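Local coordinates for protein response regulator aspartate phosphatase I (Bacillus subtilis subsp. subtilis, PDB 4I1A) that dephosphorylates the sporulation phosphotransferase Spo0F and triggers excision and transfer of the mobile element ICEBs1 by inactivating its repressor ImmR, at residues F105-F108 / K109-E113; E220-I223 / A224-H227; D346-E350 / Q351-M355. All coordinates share one frame; numbering follows the deposited sequence.

Interaction 1: residues F105-F108 / K109-E113; sequences FYFF and KGMYE
Phe107 and Met111 form the tight part of this contact, one turn apart on the helix that runs through residues 105-113. The sulfur of Met111 lies above the face of the Phe107 ring. Met111 SD is 4.8 Å from the ring centroid and only 14° off the ring normal, a Met-aromatic contact at some distance. The methyl goes on past the sulfur and closes the gap, with Met111 CE 3.7 Å from Phe107 CZ. Two torsions bring the groups together. Phe107 CG is anti to the backbone N (chi1 -170°), and the Met111 chain is extended beyond CG, long enough to reach back over the ring. The same two residues are also joined by the backbone bond from Met111 N to Phe107 O, 3.2 Å long.

The other side is looser. Lys109 runs out extended past the exposed Phe105 ring, and the nearest side-chain atoms, Phe105 CZ and Lys109 CD, are 4.2 Å apart. What ties these two residues is the backbone bond from Lys109 N to Phe105 O, 2.9 Å long. Phe108 and Tyr112 are also exposed, and they are joined through Tyr112 N and Phe108 O at 2.7 Å.

The Phe107-Met111 side faces the protein. Both residues touch Tyr126 of helix 119-129 and Lys148 of helix 139-155, and Phe145 of that second helix meets the Phe107 ring edge-to-face.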
ATOM      1  N   PHE A 105     -20.688   2.565 -23.095  1.00 91.35           N
ATOM      2  CA  PHE A 105     -21.254   3.685 -22.358  1.00 95.07           C
ATOM      3  C   PHE A 105     -21.291   3.402 -20.860  1.00 99.13           C
ATOM      4  O   PHE A 105     -20.776   4.187 -20.062  1.00102.50           O
ATOM      5  CB  PHE A 105     -22.652   4.045 -22.854  1.00 99.48           C
ATOM      6  CG  PHE A 105     -23.430   4.878 -21.878  1.00102.04           C
ATOM      7  CD1 PHE A 105     -23.086   6.200 -21.648  1.00100.71           C
ATOM      8  CD2 PHE A 105     -24.488   4.334 -21.169  1.00106.92           C
ATOM      9  CE1 PHE A 105     -23.791   6.968 -20.736  1.00102.19           C
ATOM     10  CE2 PHE A 105     -25.198   5.099 -20.256  1.00107.90           C
ATOM     11  CZ  PHE A 105     -24.848   6.416 -20.039  1.00104.76           C
ATOM     12  N   TYR A 106     -21.900   2.281 -20.484  1.00 98.96           N
ATOM     13  CA  TYR A 106     -21.965   1.885 -19.082  1.00 99.77           C
ATOM     14  C   TYR A 106     -20.568   1.707 -18.483  1.00101.54           C
ATOM     15  O   TYR A 106     -20.346   2.010 -17.312  1.00 99.66           O
ATOM     16  CB  TYR A 106     -22.792   0.607 -18.917  1.00103.32           C
ATOM     17  CG  TYR A 106     -24.280   0.807 -19.125  1.00113.27           C
ATOM     18  CD1 TYR A 106     -24.910   1.980 -18.715  1.00112.99           C
ATOM     19  CD2 TYR A 106     -25.052  -0.169 -19.742  1.00118.48           C
ATOM     20  CE1 TYR A 106     -26.268   2.172 -18.909  1.00114.27           C
ATOM     21  CE2 TYR A 106     -26.411   0.013 -19.940  1.00121.32           C
ATOM     22  CZ  TYR A 106     -27.016   1.185 -19.520  1.00120.46           C
ATOM     23  OH  TYR A 106     -28.372   1.374 -19.712  1.00121.11           O
ATOM     24  N   PHE A 107     -19.632   1.224 -19.295  1.00100.36           N
ATOM     25  CA  PHE A 107     -18.257   1.029 -18.850  1.00 96.85           C
ATOM     26  C   PHE A 107     -17.627   2.372 -18.513  1.00 98.63           C
ATOM     27  O   PHE A 107     -17.173   2.589 -17.388  1.00 96.34           O
ATOM     28  CB  PHE A 107     -17.436   0.329 -19.937  1.00 95.64           C
ATOM     29  CG  PHE A 107     -16.071  -0.134 -19.483  1.00 88.08           C
ATOM     30  CD1 PHE A 107     -15.782  -0.294 -18.139  1.00 88.26           C
ATOM     31  CD2 PHE A 107     -15.077  -0.404 -20.410  1.00 89.97           C
ATOM     32  CE1 PHE A 107     -14.523  -0.719 -17.722  1.00 82.27           C
ATOM     33  CE2 PHE A 107     -13.817  -0.829 -20.001  1.00 86.34           C
ATOM     34  CZ  PHE A 107     -13.543  -0.986 -18.656  1.00 81.52           C
ATOM     35  N   PHE A 108     -17.606   3.266 -19.499  1.00100.51           N
ATOM     36  CA  PHE A 108     -17.015   4.589 -19.328  1.00100.09           C
ATOM     37  C   PHE A 108     -17.652   5.316 -18.140  1.00 95.10           C
ATOM     38  O   PHE A 108     -16.955   5.936 -17.333  1.00 91.19           O
ATOM     39  CB  PHE A 108     -17.160   5.414 -20.613  1.00104.47           C
ATOM     40  CG  PHE A 108     -16.542   4.767 -21.834  1.00107.07           C
ATOM     41  CD1 PHE A 108     -15.533   3.820 -21.707  1.00104.72           C
ATOM     42  CD2 PHE A 108     -16.975   5.111 -23.111  1.00107.65           C
ATOM     43  CE1 PHE A 108     -14.970   3.226 -22.829  1.00103.78           C
ATOM     44  CE2 PHE A 108     -16.413   4.520 -24.233  1.00108.15           C
ATOM     45  CZ  PHE A 108     -15.411   3.577 -24.091  1.00105.52           C
ATOM     46  N   LYS A 109     -18.975   5.210 -18.032  1.00 89.64           N
ATOM     47  CA  LYS A 109     -19.730   5.795 -16.927  1.00 88.01           C
ATOM     48  C   LYS A 109     -19.215   5.310 -15.561  1.00 93.08           C
ATOM     49  O   LYS A 109     -19.113   6.091 -14.611  1.00 94.10           O
ATOM     50  CB  LYS A 109     -21.222   5.464 -17.081  1.00 72.95           C
ATOM     51  CG  LYS A 109     -22.151   6.268 -16.181  1.00 73.97           C
ATOM     52  CD  LYS A 109     -23.542   5.625 -16.103  1.00 81.88           C
ATOM     53  CE  LYS A 109     -24.340   6.108 -14.877  1.00 82.09           C
ATOM     54  NZ  LYS A 109     -25.629   5.340 -14.665  1.00 81.38           N
ATOM     55  N   GLY A 110     -18.888   4.023 -15.475  1.00 90.01           N
ATOM     56  CA  GLY A 110     -18.359   3.445 -14.252  1.00 84.39           C
ATOM     57  C   GLY A 110     -17.023   4.050 -13.866  1.00 77.12           C
ATOM     58  O   GLY A 110     -16.805   4.416 -12.711  1.00 80.17           O
ATOM     59  N   MET A 111     -16.125   4.143 -14.841  1.00 72.51           N
ATOM     60  CA  MET A 111     -14.836   4.787 -14.651  1.00 69.65           C
ATOM     61  C   MET A 111     -15.047   6.250 -14.305  1.00 80.64           C
ATOM     62  O   MET A 111     -14.283   6.845 -13.545  1.00 77.90           O
ATOM     63  CB  MET A 111     -14.045   4.728 -15.943  1.00 71.06           C
ATOM     64  CG  MET A 111     -13.476   3.380 -16.289  1.00 72.34           C
ATOM     65  SD  MET A 111     -12.729   3.556 -17.919  1.00 93.93           S
ATOM     66  CE  MET A 111     -11.682   2.112 -17.986  1.00109.91           C
ATOM     67  N   TYR A 112     -16.085   6.822 -14.905  1.00 87.12           N
ATOM     68  CA  TYR A 112     -16.473   8.204 -14.686  1.00 87.52           C
ATOM     69  C   TYR A 112     -16.853   8.426 -13.228  1.00 90.57           C
ATOM     70  O   TYR A 112     -16.305   9.306 -12.564  1.00 88.91           O
ATOM     71  CB  TYR A 112     -17.643   8.542 -15.613  1.00 87.99           C
ATOM     72  CG  TYR A 112     -18.394   9.810 -15.300  1.00 94.00           C
ATOM     73  CD1 TYR A 112     -17.804  11.052 -15.484  1.00101.47           C
ATOM     74  CD2 TYR A 112     -19.714   9.769 -14.864  1.00 94.87           C
ATOM     75  CE1 TYR A 112     -18.497  12.219 -15.220  1.00108.27           C
ATOM     76  CE2 TYR A 112     -20.418  10.930 -14.596  1.00 99.50           C
ATOM     77  CZ  TYR A 112     -19.804  12.153 -14.777  1.00107.05           C
ATOM     78  OH  TYR A 112     -20.491  13.320 -14.516  1.00106.06           O
ATOM     79  N   GLU A 113     -17.780   7.612 -12.730  1.00 86.08           N
ATOM     80  CA  GLU A 113     -18.233   7.743 -11.348  1.00 89.76           C
ATOM     81  C   GLU A 113     -17.135   7.409 -10.344  1.00 84.24           C
ATOM     82  O   GLU A 113     -17.135   7.916  -9.223  1.00 84.40           O
ATOM     83  CB  GLU A 113     -19.465   6.870 -11.089  1.00 91.72           C
ATOM     84  CG  GLU A 113     -20.682   7.240 -11.917  1.00 97.14           C
ATOM     85  CD  GLU A 113     -21.391   8.486 -11.419  1.00101.49           C
ATOM     86  OE1 GLU A 113     -22.630   8.436 -11.275  1.00103.54           O
ATOM     87  OE2 GLU A 113     -20.723   9.515 -11.185  1.00105.91           O
TER

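Interaction 2: residues E220-I223 / A224-H227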
ATOM      1  N   GLU A 220      11.174   0.345 -15.727  1.00 99.29           N
ATOM      2  CA  GLU A 220      11.963   0.815 -14.593  1.00 95.71           C
ATOM      3  C   GLU A 220      11.126   1.103 -13.345  1.00 84.43           C
ATOM      4  O   GLU A 220      11.486   0.700 -12.233  1.00 73.30           O
ATOM      5  CB  GLU A 220      12.752   2.061 -14.992  1.00105.34           C
ATOM      6  CG  GLU A 220      13.787   2.506 -13.966  1.00111.27           C
ATOM      7  CD  GLU A 220      15.135   1.814 -14.139  1.00115.35           C
ATOM      8  OE1 GLU A 220      15.154   0.608 -14.467  1.00117.96           O
ATOM      9  OE2 GLU A 220      16.177   2.482 -13.951  1.00111.98           O
ATOM     10  N   HIS A 221      10.011   1.799 -13.529  1.00 82.57           N
ATOM     11  CA  HIS A 221       9.174   2.165 -12.397  1.00 77.36           C
ATOM     12  C   HIS A 221       8.496   0.950 -11.760  1.00 77.62           C
ATOM     13  O   HIS A 221       8.317   0.900 -10.539  1.00 71.90           O
ATOM     14  CB  HIS A 221       8.129   3.209 -12.788  1.00 78.94           C
ATOM     15  CG  HIS A 221       7.467   3.844 -11.612  1.00 83.82           C
ATOM     16  ND1 HIS A 221       6.117   3.707 -11.344  1.00 87.20           N
ATOM     17  CD2 HIS A 221       7.968   4.598 -10.605  1.00 78.10           C
ATOM     18  CE1 HIS A 221       5.822   4.359 -10.240  1.00 81.53           C
ATOM     19  NE2 HIS A 221       6.926   4.910  -9.767  1.00 78.04           N
ATOM     20  N   LEU A 222       8.121  -0.022 -12.589  1.00 78.77           N
ATOM     21  CA  LEU A 222       7.529  -1.256 -12.089  1.00 71.12           C
ATOM     22  C   LEU A 222       8.550  -2.110 -11.339  1.00 72.40           C
ATOM     23  O   LEU A 222       8.188  -2.868 -10.438  1.00 67.75           O
ATOM     24  CB  LEU A 222       6.894  -2.039 -13.228  1.00 73.02           C
ATOM     25  CG  LEU A 222       5.616  -1.391 -13.759  1.00 74.87           C
ATOM     26  CD1 LEU A 222       4.909  -2.302 -14.742  1.00 79.88           C
ATOM     27  CD2 LEU A 222       4.701  -1.017 -12.604  1.00 73.56           C
ATOM     28  N   ILE A 223       9.823  -1.977 -11.704  1.00 74.44           N
ATOM     29  CA  ILE A 223      10.896  -2.672 -11.001  1.00 72.76           C
ATOM     30  C   ILE A 223      11.032  -2.112  -9.586  1.00 70.25           C
ATOM     31  O   ILE A 223      11.106  -2.860  -8.603  1.00 74.40           O
ATOM     32  CB  ILE A 223      12.242  -2.539 -11.752  1.00 81.87           C
ATOM     33  CG1 ILE A 223      12.258  -3.447 -12.981  1.00 83.46           C
ATOM     34  CG2 ILE A 223      13.418  -2.872 -10.840  1.00 81.11           C
ATOM     35  CD1 ILE A 223      13.527  -3.305 -13.863  1.00 82.27           C
ATOM     36  N   ALA A 224      11.043  -0.789  -9.481  1.00 63.46           N
ATOM     37  CA  ALA A 224      11.114  -0.142  -8.173  1.00 61.66           C
ATOM     38  C   ALA A 224       9.856  -0.397  -7.359  1.00 59.14           C
ATOM     39  O   ALA A 224       9.919  -0.564  -6.143  1.00 61.03           O
ATOM     40  CB  ALA A 224      11.345   1.344  -8.325  1.00 63.11           C
ATOM     41  N   MET A 225       8.709  -0.420  -8.024  1.00 61.67           N
ATOM     42  CA  MET A 225       7.462  -0.668  -7.309  1.00 62.32           C
ATOM     43  C   MET A 225       7.427  -2.080  -6.732  1.00 58.32           C
ATOM     44  O   MET A 225       7.015  -2.274  -5.592  1.00 61.11           O
ATOM     45  CB  MET A 225       6.249  -0.380  -8.192  1.00 64.99           C
ATOM     46  CG  MET A 225       5.962   1.102  -8.350  1.00 65.96           C
ATOM     47  SD  MET A 225       4.389   1.427  -9.169  1.00102.65           S
ATOM     48  CE  MET A 225       3.226   0.902  -7.910  1.00123.53           C
ATOM     49  N   SER A 226       7.902  -3.052  -7.503  1.00 65.80           N
ATOM     50  CA  SER A 226       8.009  -4.419  -7.011  1.00 67.68           C
ATOM     51  C   SER A 226       8.984  -4.513  -5.838  1.00 62.79           C
ATOM     52  O   SER A 226       8.657  -5.084  -4.801  1.00 65.83           O
ATOM     53  CB  SER A 226       8.454  -5.366  -8.122  1.00 70.55           C
ATOM     54  OG  SER A 226       7.533  -5.361  -9.190  1.00 73.93           O
ATOM     55  N   HIS A 227      10.181  -3.964  -6.011  1.00 64.31           N
ATOM     56  CA  HIS A 227      11.165  -3.938  -4.924  1.00 65.81           C
ATOM     57  C   HIS A 227      10.576  -3.365  -3.640  1.00 62.11           C
ATOM     58  O   HIS A 227      10.696  -3.961  -2.571  1.00 60.48           O
ATOM     59  CB  HIS A 227      12.398  -3.127  -5.324  1.00 63.86           C
ATOM     60  CG  HIS A 227      13.363  -3.873  -6.193  1.00 67.44           C
ATOM     61  ND1 HIS A 227      13.728  -5.181  -5.945  1.00 69.86           N
ATOM     62  CD2 HIS A 227      14.042  -3.496  -7.297  1.00 68.62           C
ATOM     63  CE1 HIS A 227      14.584  -5.576  -6.864  1.00 70.34           C
ATOM     64  NE2 HIS A 227      14.797  -4.570  -7.701  1.00 70.92           N
TER
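Residues 220-227 form the first two turns of helix 220-236, and each residue of 224-227 sends its backbone N-H to the carbonyl four places earlier. The bond from His227 N to Ile223 O is 3.0 Å long. Ser226 gives Leu222 O two bonds. Ser226 N reaches Leu222 O at 3.0 Å, and Ser226 OG donates a second bond to Leu222 O at 2.9 Å. The two donors come from opposite faces of the carbonyl plane. Ser214 OG of helix 200-215 adds a weak third. Ser226 OG is anti to its own carbonyl carbon (chi1 -60°), which folds the hydroxyl back toward the preceding turn and satisfies a buried polar group.

Among the side chains, Met225 lies across His221. Met225 CG sits over one face of the imidazole, 3.7 Å above the plane and offset toward the rim, a CH-pi contact. The sulfur stands obliquely to the ring, and Met225 SD is 3.4 Å from His221 CE1. Replacing His221 by an alanine is likely to leave Met225 CG and SD without the ring they lie against, and the thioether freer to turn. Ile223 and His227 run side by side, with Ile223 CG2 3.7 Å from His227 CD2.

Three other helices pack on these two turns. His227 ND1 is hydrogen-bonded to His246 ND1 of helix 240-257, which also packs on Ala224; beyond that helix, His259 meets the His221 ring. Helix 200-215 covers Ser226 through Ser210 and Ser214. Helix 180-196 places Phe188 against Met225 and Ser226, and Val184 against Leu222.

Interaction 3: residues D346-E350 / Q351-M355; sequences DYFHE and QGNLM
Phe348 O accepts the hydrogen bond that spans the turn, from Asn353 N at 2.9 Å. Next to it Gly352 N bonds to His349 O at 3.0 Å. Gln351 N still reaches Tyr347 O in the helical pattern, at 3.2 Å. These three bonds tie the end of helix 334-351 to the chain that leaves it.

The side chain of Gln351 lies back over Tyr347. Its CG sits over one face of the phenol ring, with Gln351 CG 4.1 Å from Tyr347 CE1. Tyr347 CG is anti to the backbone N (chi1 173°), which sets the ring beside its own carbonyl carbon, where the glutamine CG lies over its face. Phe348 is the buried residue here. Its CB is 3.7 Å from Asn353 O, and its ring runs alongside the Gln351 side chain. Further out, Phe348 packs on Leu356 and Ser357 of helix 354-373. The contact between His349 and Leu354 is looser, with His349 ND1 and Leu354 CD1 4.3 Å apart.

Gly352 has a positive phi of 84°, at which a side chain would press on the carbonyl oxygen of Gln351. The arrangement is a Schellman motif. It ends one helix and lets the next start at once, with Asn353 at the N-cap position, though its side chain makes no capping bond. The turn joins the pair of helices of the predicted sixth tetratricopeptide repeat.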
ATOM      1  N   ASP A 346       2.954  -2.486  20.800  1.00 37.04           N
ATOM      2  CA  ASP A 346       3.820  -3.670  20.937  1.00 44.11           C
ATOM      3  C   ASP A 346       5.182  -3.281  21.504  1.00 49.42           C
ATOM      4  O   ASP A 346       5.705  -3.911  22.428  1.00 52.16           O
ATOM      5  CB  ASP A 346       4.010  -4.414  19.606  1.00 45.35           C
ATOM      6  CG  ASP A 346       2.747  -5.119  19.134  1.00 50.65           C
ATOM      7  OD1 ASP A 346       1.768  -5.199  19.916  1.00 51.18           O
ATOM      8  OD2 ASP A 346       2.727  -5.585  17.976  1.00 56.35           O
ATOM      9  N   TYR A 347       5.732  -2.219  20.941  1.00 42.01           N
ATOM     10  CA  TYR A 347       7.022  -1.690  21.338  1.00 44.05           C
ATOM     11  C   TYR A 347       7.091  -1.335  22.829  1.00 46.38           C
ATOM     12  O   TYR A 347       8.060  -1.673  23.507  1.00 54.49           O
ATOM     13  CB  TYR A 347       7.373  -0.478  20.456  1.00 39.77           C
ATOM     14  CG  TYR A 347       8.613   0.256  20.899  1.00 45.52           C
ATOM     15  CD1 TYR A 347       8.547   1.257  21.866  1.00 44.40           C
ATOM     16  CD2 TYR A 347       9.854  -0.063  20.369  1.00 48.01           C
ATOM     17  CE1 TYR A 347       9.682   1.924  22.280  1.00 46.47           C
ATOM     18  CE2 TYR A 347      10.997   0.594  20.791  1.00 47.05           C
ATOM     19  CZ  TYR A 347      10.906   1.590  21.741  1.00 52.30           C
ATOM     20  OH  TYR A 347      12.049   2.264  22.151  1.00 67.98           O
ATOM     21  N   PHE A 348       6.070  -0.654  23.335  1.00 47.85           N
ATOM     22  CA  PHE A 348       6.028  -0.307  24.753  1.00 49.24           C
ATOM     23  C   PHE A 348       5.795  -1.540  25.632  1.00 52.39           C
ATOM     24  O   PHE A 348       6.279  -1.606  26.770  1.00 53.80           O
ATOM     25  CB  PHE A 348       4.977   0.779  25.029  1.00 52.00           C
ATOM     26  CG  PHE A 348       5.375   2.142  24.530  1.00 51.51           C
ATOM     27  CD1 PHE A 348       6.660   2.618  24.733  1.00 56.50           C
ATOM     28  CD2 PHE A 348       4.480   2.927  23.812  1.00 51.75           C
ATOM     29  CE1 PHE A 348       7.045   3.872  24.250  1.00 59.27           C
ATOM     30  CE2 PHE A 348       4.854   4.169  23.330  1.00 46.29           C
ATOM     31  CZ  PHE A 348       6.140   4.641  23.548  1.00 54.60           C
ATOM     32  N   HIS A 349       5.068  -2.517  25.105  1.00 45.93           N
ATOM     33  CA  HIS A 349       4.925  -3.785  25.804  1.00 46.37           C
ATOM     34  C   HIS A 349       6.290  -4.465  25.966  1.00 49.10           C
ATOM     35  O   HIS A 349       6.632  -4.931  27.050  1.00 50.83           O
ATOM     36  CB  HIS A 349       3.951  -4.699  25.067  1.00 50.08           C
ATOM     37  CG  HIS A 349       3.909  -6.088  25.609  1.00 59.21           C
ATOM     38  ND1 HIS A 349       3.005  -6.488  26.579  1.00 56.19           N
ATOM     39  CD2 HIS A 349       4.659  -7.181  25.330  1.00 60.63           C
ATOM     40  CE1 HIS A 349       3.206  -7.760  26.866  1.00 64.76           C
ATOM     41  NE2 HIS A 349       4.206  -8.203  26.121  1.00 69.04           N
ATOM     42  N   GLU A 350       7.084  -4.485  24.897  1.00 49.70           N
ATOM     43  CA  GLU A 350       8.403  -5.109  24.951  1.00 50.10           C
ATOM     44  C   GLU A 350       9.318  -4.402  25.937  1.00 53.60           C
ATOM     45  O   GLU A 350      10.171  -5.035  26.542  1.00 64.05           O
ATOM     46  CB  GLU A 350       9.046  -5.174  23.559  1.00 56.56           C
ATOM     47  CG  GLU A 350       8.398  -6.194  22.628  1.00 73.59           C
ATOM     48  CD  GLU A 350       8.454  -7.621  23.176  1.00 91.84           C
ATOM     49  OE1 GLU A 350       9.492  -8.004  23.769  1.00 98.53           O
ATOM     50  OE2 GLU A 350       7.459  -8.361  23.002  1.00 93.57           O
ATOM     51  N   GLN A 351       9.116  -3.098  26.111  1.00 50.71           N
ATOM     52  CA  GLN A 351       9.888  -2.309  27.069  1.00 58.05           C
ATOM     53  C   GLN A 351       9.411  -2.468  28.515  1.00 61.10           C
ATOM     54  O   GLN A 351      10.112  -2.083  29.443  1.00 63.08           O
ATOM     55  CB  GLN A 351       9.835  -0.824  26.708  1.00 61.09           C
ATOM     56  CG  GLN A 351      10.654  -0.427  25.495  1.00 72.86           C
ATOM     57  CD  GLN A 351      10.901   1.070  25.447  1.00 88.46           C
ATOM     58  OE1 GLN A 351      10.125   1.858  25.993  1.00 91.69           O
ATOM     59  NE2 GLN A 351      11.996   1.471  24.811  1.00 94.90           N
ATOM     60  N   GLY A 352       8.216  -3.016  28.706  1.00 54.94           N
ATOM     61  CA  GLY A 352       7.642  -3.099  30.034  1.00 49.55           C
ATOM     62  C   GLY A 352       6.920  -1.833  30.481  1.00 56.90           C
ATOM     63  O   GLY A 352       6.653  -1.666  31.676  1.00 64.11           O
ATOM     64  N   ASN A 353       6.623  -0.935  29.540  1.00 55.07           N
ATOM     65  CA  ASN A 353       5.802   0.253  29.815  1.00 53.95           C
ATOM     66  C   ASN A 353       4.330  -0.060  29.525  1.00 53.92           C
ATOM     67  O   ASN A 353       3.790   0.286  28.453  1.00 53.13           O
ATOM     68  CB  ASN A 353       6.241   1.452  28.961  1.00 56.63           C
ATOM     69  CG  ASN A 353       7.715   1.791  29.125  1.00 62.46           C
ATOM     70  OD1 ASN A 353       8.464   1.906  28.147  1.00 62.71           O
ATOM     71  ND2 ASN A 353       8.140   1.945  30.362  1.00 55.60           N
ATOM     72  N   LEU A 354       3.694  -0.734  30.475  1.00 55.61           N
ATOM     73  CA  LEU A 354       2.353  -1.299  30.278  1.00 55.80           C
ATOM     74  C   LEU A 354       1.233  -0.256  30.174  1.00 58.37           C
ATOM     75  O   LEU A 354       0.269  -0.429  29.415  1.00 59.62           O
ATOM     76  CB  LEU A 354       2.047  -2.311  31.382  1.00 57.78           C
ATOM     77  CG  LEU A 354       2.260  -3.787  31.010  1.00 71.38           C
ATOM     78  CD1 LEU A 354       3.456  -3.988  30.073  1.00 70.15           C
ATOM     79  CD2 LEU A 354       2.401  -4.646  32.259  1.00 65.28           C
ATOM     80  N   MET A 355       1.369   0.827  30.929  1.00 56.43           N
ATOM     81  CA  MET A 355       0.378   1.894  30.916  1.00 58.35           C
ATOM     82  C   MET A 355       0.333   2.552  29.536  1.00 56.79           C
ATOM     83  O   MET A 355      -0.745   2.727  28.946  1.00 58.22           O
ATOM     84  CB  MET A 355       0.689   2.911  32.021  1.00 58.23           C
ATOM     85  CG  MET A 355      -0.531   3.433  32.738  1.00 57.36           C
ATOM     86  SD  MET A 355      -0.063   4.427  34.156  1.00 79.16           S
ATOM     87  CE  MET A 355      -1.330   5.691  34.113  1.00 85.16           C
TER

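The three contacts follow one another along the chain, all within an almost wholly helical protein. Interaction 1 and interaction 3 lie on opposite sides of the chain's centre, with their own centres 50 Å apart. Interaction 2 is the most central, 14 Å from the centre of the chain. Its centre is 30 Å from that of interaction 1 and 37 Å from that of interaction 3. None touches another; even interactions 1 and 2 are about 17 Å apart at their nearest atoms. Interactions 1 and 2 are within helices, and interaction 3 is a turn between two. Interaction 2 enters the predicted fourth tetratricopeptide repeat and interaction 3 lies in the sixth.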